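Local coordinates for protein glycosyl hydrolase, family 38 (Enterococcus faecalis, PDB 5KBP) that probably hydrolyses alpha-mannosidic bonds as a carbohydrate-binding, metal-binding glycosidase of family 38, at residues E385-L390 and P802-T807; F406-T411 and E418-E423; V424-L429 and F507-G512; P449-I454 and K488-E493. All coordinates share one frame; numbering follows the deposited sequence.

Contact 1 of 4, residues E385-L390 and P802-T807. With SO4 (sulfate ion), chain G.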
# COMPACT_ATOMS: atom_id res chain seq x y z
N GLU A 385 10.64 11.79 -18.09
CA GLU A 385 11.90 12.52 -18.04
C GLU A 385 12.71 12.30 -19.31
O GLU A 385 13.20 13.25 -19.92
CB GLU A 385 12.71 12.11 -16.80
CG GLU A 385 12.11 12.56 -15.49
CD GLU A 385 11.91 14.06 -15.42
OE1 GLU A 385 10.77 14.52 -15.62
OE2 GLU A 385 12.91 14.77 -15.17
N ALA A 386 12.87 11.03 -19.71
CA ALA A 386 13.58 10.73 -20.94
C ALA A 386 12.86 11.29 -22.16
O ALA A 386 13.49 11.76 -23.11
CB ALA A 386 13.75 9.21 -21.08
N THR A 387 11.52 11.25 -22.14
CA THR A 387 10.74 11.77 -23.26
C THR A 387 10.95 13.28 -23.42
O THR A 387 11.15 13.77 -24.54
CB THR A 387 9.26 11.44 -23.05
OG1 THR A 387 9.01 10.11 -23.51
CG2 THR A 387 8.38 12.40 -23.80
N ARG A 388 10.92 14.02 -22.31
CA ARG A 388 11.13 15.46 -22.39
C ARG A 388 12.56 15.78 -22.83
O ARG A 388 12.78 16.72 -23.61
CB ARG A 388 10.84 16.12 -21.04
CG ARG A 388 10.96 17.63 -21.06
CD ARG A 388 11.03 18.23 -19.66
NE ARG A 388 12.27 17.87 -18.97
CZ ARG A 388 12.35 16.96 -18.02
NH1 ARG A 388 13.52 16.70 -17.44
NH2 ARG A 388 11.27 16.30 -17.63
N GLN A 389 13.53 15.00 -22.36
CA GLN A 389 14.93 15.26 -22.71
C GLN A 389 15.19 14.98 -24.19
O GLN A 389 15.96 15.71 -24.83
CB GLN A 389 15.84 14.42 -21.82
CG GLN A 389 15.89 14.88 -20.37
CD GLN A 389 16.28 13.77 -19.41
OE1 GLN A 389 16.50 12.62 -19.82
NE2 GLN A 389 16.35 14.09 -18.13
N LEU A 390 14.57 13.94 -24.74
CA LEU A 390 14.75 13.65 -26.16
C LEU A 390 14.08 14.71 -27.03
O LEU A 390 14.70 15.25 -27.95
CB LEU A 390 14.19 12.26 -26.48
CG LEU A 390 15.02 11.07 -26.00
CD1 LEU A 390 14.30 9.76 -26.28
CD2 LEU A 390 16.39 11.08 -26.66
N PRO A 802 2.66 0.15 -26.21
CA PRO A 802 2.01 1.27 -26.87
C PRO A 802 3.01 2.29 -27.40
O PRO A 802 4.15 2.37 -26.94
CB PRO A 802 1.14 1.88 -25.77
CG PRO A 802 1.88 1.55 -24.51
CD PRO A 802 2.49 0.19 -24.74
N PHE A 803 2.56 3.07 -28.38
CA PHE A 803 3.37 4.17 -28.89
C PHE A 803 3.57 5.23 -27.81
O PHE A 803 2.73 5.41 -26.92
CB PHE A 803 2.71 4.80 -30.11
CG PHE A 803 3.14 4.20 -31.42
CD1 PHE A 803 4.44 4.35 -31.87
CD2 PHE A 803 2.24 3.50 -32.21
CE1 PHE A 803 4.84 3.80 -33.07
CE2 PHE A 803 2.64 2.95 -33.42
CZ PHE A 803 3.94 3.10 -33.85
N THR A 804 4.70 5.92 -27.88
CA THR A 804 5.00 7.04 -26.99
C THR A 804 4.92 8.32 -27.81
O THR A 804 5.80 8.60 -28.64
CB THR A 804 6.37 6.88 -26.35
OG1 THR A 804 6.35 5.76 -25.45
CG2 THR A 804 6.75 8.13 -25.57
N ALA A 805 3.87 9.10 -27.58
CA ALA A 805 3.66 10.38 -28.25
C ALA A 805 3.98 11.51 -27.29
O ALA A 805 3.66 11.44 -26.10
CB ALA A 805 2.22 10.51 -28.76
N ALA A 806 4.60 12.56 -27.81
CA ALA A 806 5.02 13.69 -26.99
C ALA A 806 5.02 14.96 -27.82
O ALA A 806 5.52 14.96 -28.95
CB ALA A 806 6.40 13.46 -26.39
N THR A 807 4.49 16.03 -27.25
CA THR A 807 4.55 17.33 -27.88
C THR A 807 5.76 18.11 -27.36
O THR A 807 6.30 17.83 -26.29
CB THR A 807 3.27 18.13 -27.61
OG1 THR A 807 3.14 18.37 -26.20
CG2 THR A 807 2.05 17.36 -28.10
S SO4 G . 16.81 18.22 -17.90
O1 SO4 G . 16.76 19.47 -17.15
O2 SO4 G . 15.73 18.19 -18.88
O3 SO4 G . 18.10 18.13 -18.59
O4 SO4 G . 16.68 17.10 -16.98

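Contact 2 of 4, residues F406-T411 and E418-E423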
# COMPACT_ATOMS: atom_id res chain seq x y z
N PHE A 406 5.01 17.55 -32.62
CA PHE A 406 4.96 16.42 -31.70
C PHE A 406 5.78 15.28 -32.29
O PHE A 406 6.00 15.21 -33.50
CB PHE A 406 3.52 15.98 -31.42
CG PHE A 406 2.75 15.58 -32.65
CD1 PHE A 406 2.08 16.53 -33.41
CD2 PHE A 406 2.68 14.25 -33.05
CE1 PHE A 406 1.38 16.17 -34.54
CE2 PHE A 406 1.98 13.88 -34.18
CZ PHE A 406 1.32 14.84 -34.93
N VAL A 407 6.22 14.37 -31.42
CA VAL A 407 7.15 13.31 -31.78
C VAL A 407 6.54 11.96 -31.43
O VAL A 407 5.94 11.79 -30.36
CB VAL A 407 8.51 13.49 -31.07
CG1 VAL A 407 9.49 12.43 -31.53
CG2 VAL A 407 9.06 14.88 -31.32
N LEU A 408 6.69 11.00 -32.34
CA LEU A 408 6.22 9.63 -32.15
C LEU A 408 7.42 8.71 -32.00
O LEU A 408 8.29 8.67 -32.87
CB LEU A 408 5.36 9.18 -33.33
CG LEU A 408 3.87 9.53 -33.27
CD1 LEU A 408 3.19 9.23 -34.60
CD2 LEU A 408 3.20 8.77 -32.15
N PHE A 409 7.46 7.96 -30.89
CA PHE A 409 8.54 7.03 -30.61
C PHE A 409 8.05 5.59 -30.76
O PHE A 409 6.96 5.25 -30.29
CB PHE A 409 9.09 7.21 -29.20
CG PHE A 409 9.75 8.53 -28.96
CD1 PHE A 409 9.01 9.63 -28.56
CD2 PHE A 409 11.12 8.67 -29.11
CE1 PHE A 409 9.62 10.85 -28.34
CE2 PHE A 409 11.74 9.89 -28.89
CZ PHE A 409 10.98 10.98 -28.50
N ASN A 410 8.85 4.76 -31.42
CA ASN A 410 8.66 3.32 -31.41
C ASN A 410 9.70 2.76 -30.44
O ASN A 410 10.89 2.70 -30.76
CB ASN A 410 8.82 2.73 -32.81
CG ASN A 410 8.55 1.22 -32.85
OD1 ASN A 410 8.26 0.60 -31.83
ND2 ASN A 410 8.63 0.64 -34.04
N THR A 411 9.25 2.37 -29.25
CA THR A 411 10.13 1.86 -28.21
C THR A 411 10.19 0.34 -28.20
O THR A 411 10.46 -0.26 -27.15
CB THR A 411 9.69 2.39 -26.84
OG1 THR A 411 8.31 2.06 -26.62
CG2 THR A 411 9.85 3.90 -26.78
N GLU A 418 -0.03 0.78 -36.49
CA GLU A 418 -1.05 1.15 -35.52
C GLU A 418 -1.69 2.48 -35.93
O GLU A 418 -0.99 3.38 -36.40
CB GLU A 418 -0.45 1.26 -34.11
CG GLU A 418 -1.35 1.89 -33.07
CD GLU A 418 -0.74 1.85 -31.68
OE1 GLU A 418 -0.05 0.86 -31.36
OE2 GLU A 418 -0.93 2.82 -30.92
N VAL A 419 -3.00 2.57 -35.75
CA VAL A 419 -3.72 3.84 -35.88
C VAL A 419 -3.59 4.57 -34.55
O VAL A 419 -4.23 4.19 -33.56
CB VAL A 419 -5.18 3.62 -36.26
CG1 VAL A 419 -5.93 4.94 -36.26
CG2 VAL A 419 -5.27 2.96 -37.63
N VAL A 420 -2.77 5.61 -34.52
CA VAL A 420 -2.35 6.25 -33.27
C VAL A 420 -3.21 7.47 -33.00
O VAL A 420 -3.77 8.08 -33.91
CB VAL A 420 -0.85 6.63 -33.34
CG1 VAL A 420 -0.30 6.92 -31.95
CG2 VAL A 420 -0.06 5.52 -34.01
N THR A 421 -3.33 7.81 -31.72
CA THR A 421 -4.01 9.01 -31.26
C THR A 421 -3.01 9.87 -30.49
O THR A 421 -2.30 9.36 -29.61
CB THR A 421 -5.21 8.66 -30.37
OG1 THR A 421 -6.39 8.52 -31.18
CG2 THR A 421 -5.44 9.71 -29.30
N VAL A 422 -2.94 11.15 -30.83
CA VAL A 422 -2.00 12.09 -30.23
C VAL A 422 -2.76 13.33 -29.79
O VAL A 422 -3.48 13.94 -30.59
CB VAL A 422 -0.87 12.47 -31.20
CG1 VAL A 422 -0.00 13.57 -30.59
CG2 VAL A 422 -0.03 11.26 -31.56
N GLU A 423 -2.62 13.70 -28.52
CA GLU A 423 -3.24 14.90 -27.98
C GLU A 423 -2.23 16.04 -28.04
O GLU A 423 -1.12 15.92 -27.50
CB GLU A 423 -3.73 14.68 -26.55
CG GLU A 423 -4.80 15.68 -26.11
CD GLU A 423 -5.28 15.43 -24.70
OE1 GLU A 423 -4.52 14.84 -23.91
OE2 GLU A 423 -6.42 15.82 -24.38

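Contact 3 of 4, residues V424-L429 and F507-G512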
# COMPACT_ATOMS: atom_id res chain seq x y z
N VAL A 424 -2.60 17.13 -28.70
CA VAL A 424 -1.71 18.26 -28.93
C VAL A 424 -2.34 19.52 -28.35
O VAL A 424 -3.50 19.82 -28.65
CB VAL A 424 -1.41 18.45 -30.43
CG1 VAL A 424 -0.44 19.60 -30.64
CG2 VAL A 424 -0.86 17.16 -31.03
N GLU A 425 -1.58 20.23 -27.53
CA GLU A 425 -2.04 21.50 -26.96
C GLU A 425 -1.92 22.59 -28.02
O GLU A 425 -0.82 22.88 -28.50
CB GLU A 425 -1.21 21.85 -25.73
CG GLU A 425 -1.59 23.16 -25.07
CD GLU A 425 -0.57 23.59 -24.03
OE1 GLU A 425 0.41 24.28 -24.40
OE2 GLU A 425 -0.74 23.23 -22.84
N ILE A 426 -3.05 23.21 -28.37
CA ILE A 426 -3.05 24.26 -29.38
C ILE A 426 -3.10 25.66 -28.78
O ILE A 426 -2.70 26.62 -29.46
CB ILE A 426 -4.21 24.07 -30.38
CG1 ILE A 426 -5.55 24.07 -29.65
CG2 ILE A 426 -4.02 22.78 -31.17
CD1 ILE A 426 -6.75 23.97 -30.58
N GLU A 427 -3.56 25.81 -27.54
CA GLU A 427 -3.60 27.11 -26.88
C GLU A 427 -3.35 26.91 -25.39
O GLU A 427 -3.53 25.81 -24.85
CB GLU A 427 -4.93 27.82 -27.12
CG GLU A 427 -4.98 28.60 -28.43
CD GLU A 427 -6.26 28.38 -29.20
OE1 GLU A 427 -7.18 27.74 -28.65
OE2 GLU A 427 -6.34 28.83 -30.36
N ARG A 428 -2.95 27.99 -24.73
CA ARG A 428 -2.56 27.91 -23.33
C ARG A 428 -2.70 29.29 -22.69
O ARG A 428 -2.04 30.24 -23.13
CB ARG A 428 -1.12 27.40 -23.21
CG ARG A 428 -0.60 27.30 -21.79
CD ARG A 428 0.25 26.05 -21.64
NE ARG A 428 1.46 26.29 -20.85
CZ ARG A 428 2.37 25.35 -20.58
NH1 ARG A 428 2.19 24.12 -21.03
NH2 ARG A 428 3.44 25.65 -19.87
N LEU A 429 -3.54 29.39 -21.66
CA LEU A 429 -3.73 30.63 -20.93
C LEU A 429 -3.24 30.45 -19.50
O LEU A 429 -3.93 29.84 -18.68
CB LEU A 429 -5.21 31.04 -20.94
CG LEU A 429 -5.89 31.23 -22.29
CD1 LEU A 429 -7.32 31.74 -22.10
CD2 LEU A 429 -5.10 32.17 -23.18
N PHE A 507 6.37 15.17 -36.33
CA PHE A 507 5.30 15.77 -37.12
C PHE A 507 4.94 17.12 -36.49
O PHE A 507 5.46 17.49 -35.44
CB PHE A 507 4.08 14.85 -37.20
CG PHE A 507 4.39 13.49 -37.77
CD1 PHE A 507 4.36 13.27 -39.13
CD2 PHE A 507 4.71 12.43 -36.93
CE1 PHE A 507 4.64 12.03 -39.66
CE2 PHE A 507 4.99 11.18 -37.45
CZ PHE A 507 4.95 10.98 -38.82
N ALA A 508 4.04 17.85 -37.15
CA ALA A 508 3.62 19.14 -36.64
C ALA A 508 2.16 19.38 -37.01
O ALA A 508 1.62 18.74 -37.92
CB ALA A 508 4.50 20.28 -37.18
N LEU A 509 1.54 20.31 -36.30
CA LEU A 509 0.14 20.66 -36.49
C LEU A 509 0.06 22.12 -36.92
O LEU A 509 0.30 23.02 -36.11
CB LEU A 509 -0.66 20.41 -35.21
CG LEU A 509 -2.10 19.92 -35.34
CD1 LEU A 509 -2.13 18.56 -36.02
CD2 LEU A 509 -2.76 19.86 -33.98
N ILE A 510 -0.26 22.35 -38.19
CA ILE A 510 -0.38 23.70 -38.72
C ILE A 510 -1.84 23.96 -39.09
O ILE A 510 -2.64 23.04 -39.27
CB ILE A 510 0.53 23.92 -39.95
CG1 ILE A 510 0.13 22.99 -41.09
CG2 ILE A 510 1.98 23.70 -39.57
CD1 ILE A 510 0.89 23.24 -42.38
N GLN A 511 -2.17 25.24 -39.20
CA GLN A 511 -3.51 25.62 -39.63
C GLN A 511 -3.66 25.38 -41.13
O GLN A 511 -2.82 25.82 -41.92
CB GLN A 511 -3.79 27.08 -39.30
CG GLN A 511 -3.81 27.39 -37.81
CD GLN A 511 -4.56 28.67 -37.50
OE1 GLN A 511 -5.33 29.17 -38.32
NE2 GLN A 511 -4.34 29.21 -36.31
N GLY A 512 -4.72 24.69 -41.51
CA GLY A 512 -4.97 24.40 -42.91
C GLY A 512 -6.01 23.32 -43.04
O GLY A 512 -6.47 22.73 -42.06

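Contact 4 of 4, residues P449-I454 and K488-E493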
# COMPACT_ATOMS: atom_id res chain seq x y z
N PRO A 449 -9.92 26.34 -35.28
CA PRO A 449 -9.53 26.28 -36.69
C PRO A 449 -9.27 24.85 -37.12
O PRO A 449 -8.98 23.97 -36.31
CB PRO A 449 -8.24 27.12 -36.74
CG PRO A 449 -8.20 27.88 -35.45
CD PRO A 449 -8.91 27.02 -34.45
N ASP A 450 -9.38 24.62 -38.43
CA ASP A 450 -9.05 23.32 -38.99
C ASP A 450 -7.54 23.19 -39.09
O ASP A 450 -6.86 24.10 -39.59
CB ASP A 450 -9.70 23.14 -40.36
CG ASP A 450 -9.59 21.71 -40.86
OD1 ASP A 450 -9.50 20.79 -40.03
OD2 ASP A 450 -9.59 21.51 -42.10
N TYR A 451 -7.00 22.07 -38.62
CA TYR A 451 -5.57 21.86 -38.58
C TYR A 451 -5.15 20.75 -39.54
O TYR A 451 -5.97 19.97 -40.02
CB TYR A 451 -5.10 21.53 -37.15
CG TYR A 451 -5.02 22.74 -36.26
CD1 TYR A 451 -3.86 23.49 -36.17
CD2 TYR A 451 -6.12 23.14 -35.50
CE1 TYR A 451 -3.78 24.61 -35.36
CE2 TYR A 451 -6.05 24.25 -34.68
CZ TYR A 451 -4.88 24.98 -34.61
OH TYR A 451 -4.81 26.09 -33.80
N GLN A 452 -3.85 20.69 -39.79
CA GLN A 452 -3.27 19.78 -40.77
C GLN A 452 -1.94 19.26 -40.24
O GLN A 452 -1.17 20.01 -39.64
CB GLN A 452 -3.06 20.50 -42.12
CG GLN A 452 -2.35 19.69 -43.18
CD GLN A 452 -2.14 20.48 -44.46
OE1 GLN A 452 -1.03 20.59 -44.96
NE2 GLN A 452 -3.23 21.03 -44.99
N VAL A 453 -1.69 17.97 -40.47
CA VAL A 453 -0.46 17.33 -40.01
C VAL A 453 0.57 17.37 -41.14
O VAL A 453 0.24 17.06 -42.29
CB VAL A 453 -0.72 15.89 -39.55
CG1 VAL A 453 0.56 15.24 -39.05
CG2 VAL A 453 -1.79 15.87 -38.48
N ILE A 454 1.80 17.73 -40.81
CA ILE A 454 2.89 17.79 -41.78
C ILE A 454 4.13 17.14 -41.18
O ILE A 454 4.31 17.09 -39.96
CB ILE A 454 3.20 19.23 -42.23
CG1 ILE A 454 3.58 20.10 -41.03
CG2 ILE A 454 2.03 19.83 -43.00
CD1 ILE A 454 4.14 21.45 -41.42
N LYS A 488 -6.26 24.30 -24.20
CA LYS A 488 -7.13 23.65 -25.16
C LYS A 488 -6.32 22.60 -25.90
O LYS A 488 -5.22 22.89 -26.39
CB LYS A 488 -7.73 24.66 -26.15
CG LYS A 488 -8.80 24.06 -27.06
CD LYS A 488 -9.58 25.15 -27.77
CE LYS A 488 -10.79 24.58 -28.49
NZ LYS A 488 -11.66 25.65 -29.06
N TYR A 489 -6.85 21.38 -25.98
CA TYR A 489 -6.14 20.25 -26.55
C TYR A 489 -6.89 19.72 -27.76
O TYR A 489 -8.12 19.64 -27.75
CB TYR A 489 -5.95 19.14 -25.52
CG TYR A 489 -5.13 19.55 -24.32
CD1 TYR A 489 -3.75 19.42 -24.34
CD2 TYR A 489 -5.73 20.07 -23.19
CE1 TYR A 489 -2.99 19.79 -23.25
CE2 TYR A 489 -4.98 20.45 -22.09
CZ TYR A 489 -3.60 20.31 -22.13
OH TYR A 489 -2.85 20.68 -21.04
N LEU A 490 -6.14 19.34 -28.78
CA LEU A 490 -6.68 18.72 -29.98
C LEU A 490 -6.15 17.30 -30.08
O LEU A 490 -4.95 17.06 -29.89
CB LEU A 490 -6.32 19.52 -31.23
CG LEU A 490 -7.31 19.40 -32.39
CD1 LEU A 490 -8.71 19.73 -31.91
CD2 LEU A 490 -6.90 20.29 -33.54
N THR A 491 -7.05 16.35 -30.35
CA THR A 491 -6.71 14.94 -30.44
C THR A 491 -6.70 14.55 -31.92
O THR A 491 -7.74 14.52 -32.57
CB THR A 491 -7.71 14.09 -29.65
OG1 THR A 491 -7.64 14.44 -28.26
CG2 THR A 491 -7.41 12.62 -29.82
N VAL A 492 -5.51 14.24 -32.43
CA VAL A 492 -5.30 13.95 -33.85
C VAL A 492 -5.05 12.46 -34.02
O VAL A 492 -4.36 11.84 -33.20
CB VAL A 492 -4.13 14.78 -34.42
CG1 VAL A 492 -4.00 14.55 -35.92
CG2 VAL A 492 -4.33 16.26 -34.12
N GLU A 493 -5.62 11.89 -35.08
CA GLU A 493 -5.52 10.47 -35.36
C GLU A 493 -4.60 10.26 -36.56
O GLU A 493 -4.85 10.82 -37.64
CB GLU A 493 -6.90 9.87 -35.63
CG GLU A 493 -6.97 8.36 -35.54
CD GLU A 493 -8.38 7.83 -35.66
OE1 GLU A 493 -9.17 8.42 -36.43
OE2 GLU A 493 -8.71 6.84 -34.98

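Contact 1 of 4, residues E385-L390 and P802-T807
Thr387 meets Thr804 and Ala806 where helix 362-393 packs on the outer face of a beta sandwich. Strand 804-807 pairs antiparallel with strand 404-410, and its alternate residues face opposite ways: Thr804 and Ala806 turn to the helix, whereas Ala805 touches strand 416-430 within the sandwich. Thr387 projects from the helix with both branches in use. Its OG1 lies 3.6 Å from Thr804 CG2, and its CG2 presses on Ala806 CB at 3.4 Å. A small beta-branched residue suits this place, since the methyl packs directly on the alanine while the hydroxyl turns back to the helix in a weak hydrogen bond to Ala383 O.

The neighbouring residue, Arg388, leaves the helix on the side away from the strand. From CB its chain stays extended through CG and CD, then bends at chi3 (68°), bringing NE and the end of the group to a sulfate, probably from the crystallisation liquor. NE bonds only weakly to sulfate O2, but NH1 gives O2 a bond of 3.0 Å. The far edge of the guanidinium takes Glu385, one turn back, end-on: NH2 reaches Glu385 OE1 at 2.7 Å and NH1 reaches OE2 at 3.0 Å. The carboxylate is tilted, so that the nitrogens meet its oxygens from above its plane. Glu385 OE2 also has a salt bridge to Lys478. Gln389 adds its amide to the hold on the sulfate, NE2 donating to sulfate O4 over 3.2 Å.

Contact 2 of 4, residues F406-T411 and E418-E423
The Phe406 ring takes a methyl of Val422 over one face, inside the two-layer beta sandwich formed by the sheet of strand 404-410 and that of strand 416-430. Val422 CG1 sits 4.1 Å from the centroid of the Phe406 ring and 28° off its normal, a CH-pi contact. Phe406 has CG between its backbone N and carbonyl carbon (chi1 59°), which stands the ring beneath that methyl. Beside it, Leu408 uses a single branch for two neighbours: its CD2 lies 4.0 Å from Val420 CG1 and 4.1 Å from Val422 CG2. Both valines suit a strand in extended form, and their branching gives Val422 one methyl for the ring and another for the leucine.

The strand axes pass 9.2 Å apart at 145°, a distance filled by side chains alone. Further out, Ala805 fits against both Leu408 and Val422, a small residue that probably lets the two larger groups approach each other, while Phe803 touches Val420. Phe507 of the adjacent strand packs on Phe406 and Leu408. In the connection toward strand 416-430, Asn410 OD1 is hydrogen-bonded to Ser412 OG, and Asn410 ND2 donates to Tyr414 O.

Contact 3 of 4, residues V424-L429 and F507-G512
Leu509 lays one methyl, CD2, over the side of Val424, 4.1 Å from its CB and equally far from its CG1. The same methyl lies 4.2 Å from Ile426 CG2, so a single leucine branch bridges two residues that stand two apart on strand 416-430. Its chi1 of -145° lies off the staggered position, a rotation consistent with CD2 reaching both residues. The flexible leucine can reach in this way across the layer, and the beta-branched valine and isoleucine offer it broad, rigid flanks.

Strands 416-430 and 503-511 belong to different sheets of a beta sandwich, and the three residues lie buried between the layers. Tyr451 and Val453, on the strand next to Leu509 in its own sheet, touch the leucine as well. In the opposite sheet Ile426 and Glu427 both face Lys488, a classic beta bulge; the psi of -22° at Ile426 is the local departure from extended form that this requires.

Beyond the bulge, on the strand's other surface, Arg428 turns its guanidinium edge to Glu425, with NH1 3.6 Å from OE2 in a stretched salt bridge. Asp475 OD2 is a second anionic partner, reached by Arg428 NH2, and Tyr485 adds a cation-pi contact.

Contact 4 of 4, residues P449-I454 and K488-E493
Strand 451-454 faces strand 483-499 from another sheet, and at Val453 and Val492, the nearest pair, their CA atoms are 8.5 Å apart. That spacing is too wide for backbone pairing, and the space between is taken up by side chains from both strands. Each strand satisfies its backbone within its own layer: Gln452 pairs with Ile510, while Leu490 pairs with Val424.

Val453 and Val492 run alongside each other, pointing opposite ways, with Val453 CG2 3.6 Å from Val492 CG1. Two compact, branched residues suit this closer part of the interface. Next to them Tyr451 and Leu490 span the layers with longer groups. Leu490 CD2 approaches the tyrosine ring obliquely, meeting Tyr451 CD2 at 3.5 Å and CG at 4.1 Å, so the methyl rests at the root of the ring rather than near the hydroxyl. The tyrosine's CG, opposite its carbonyl carbon (chi1 -77°), brings the CD2 side of the ring to the leucine.

Around these four, Leu509 packs on Val492, and Ile465 flanks Leu490. Lys488 NZ, by contrast, finds a hydroxyl partner in Thr448 OG1. The four buried side chains form part of the apolar interior between the two antiparallel sheets of a beta sandwich.

From the N terminus, the chain passes through helix 362-393, where contact 1 opens; that contact closes only when strand 804-807 returns, more than 400 residues later. All the others lie within this span. Contact 2 comes first and closes a short loop as strand 404-410 gives way to strand 416-430. Contact 3 then opens further along strand 416-430 and encloses contact 4, which both opens and closes before strand 503-511 arrives. None cross. Contacts 2, 3 and 4 join the two sheets of one sandwich, 3 and 4 with centres about 6 Å apart, whereas contact 1 fixes the helix to the sandwich's outer face. Backbone pairing between Ala806 and Val407 connects contact 1 to contact 2.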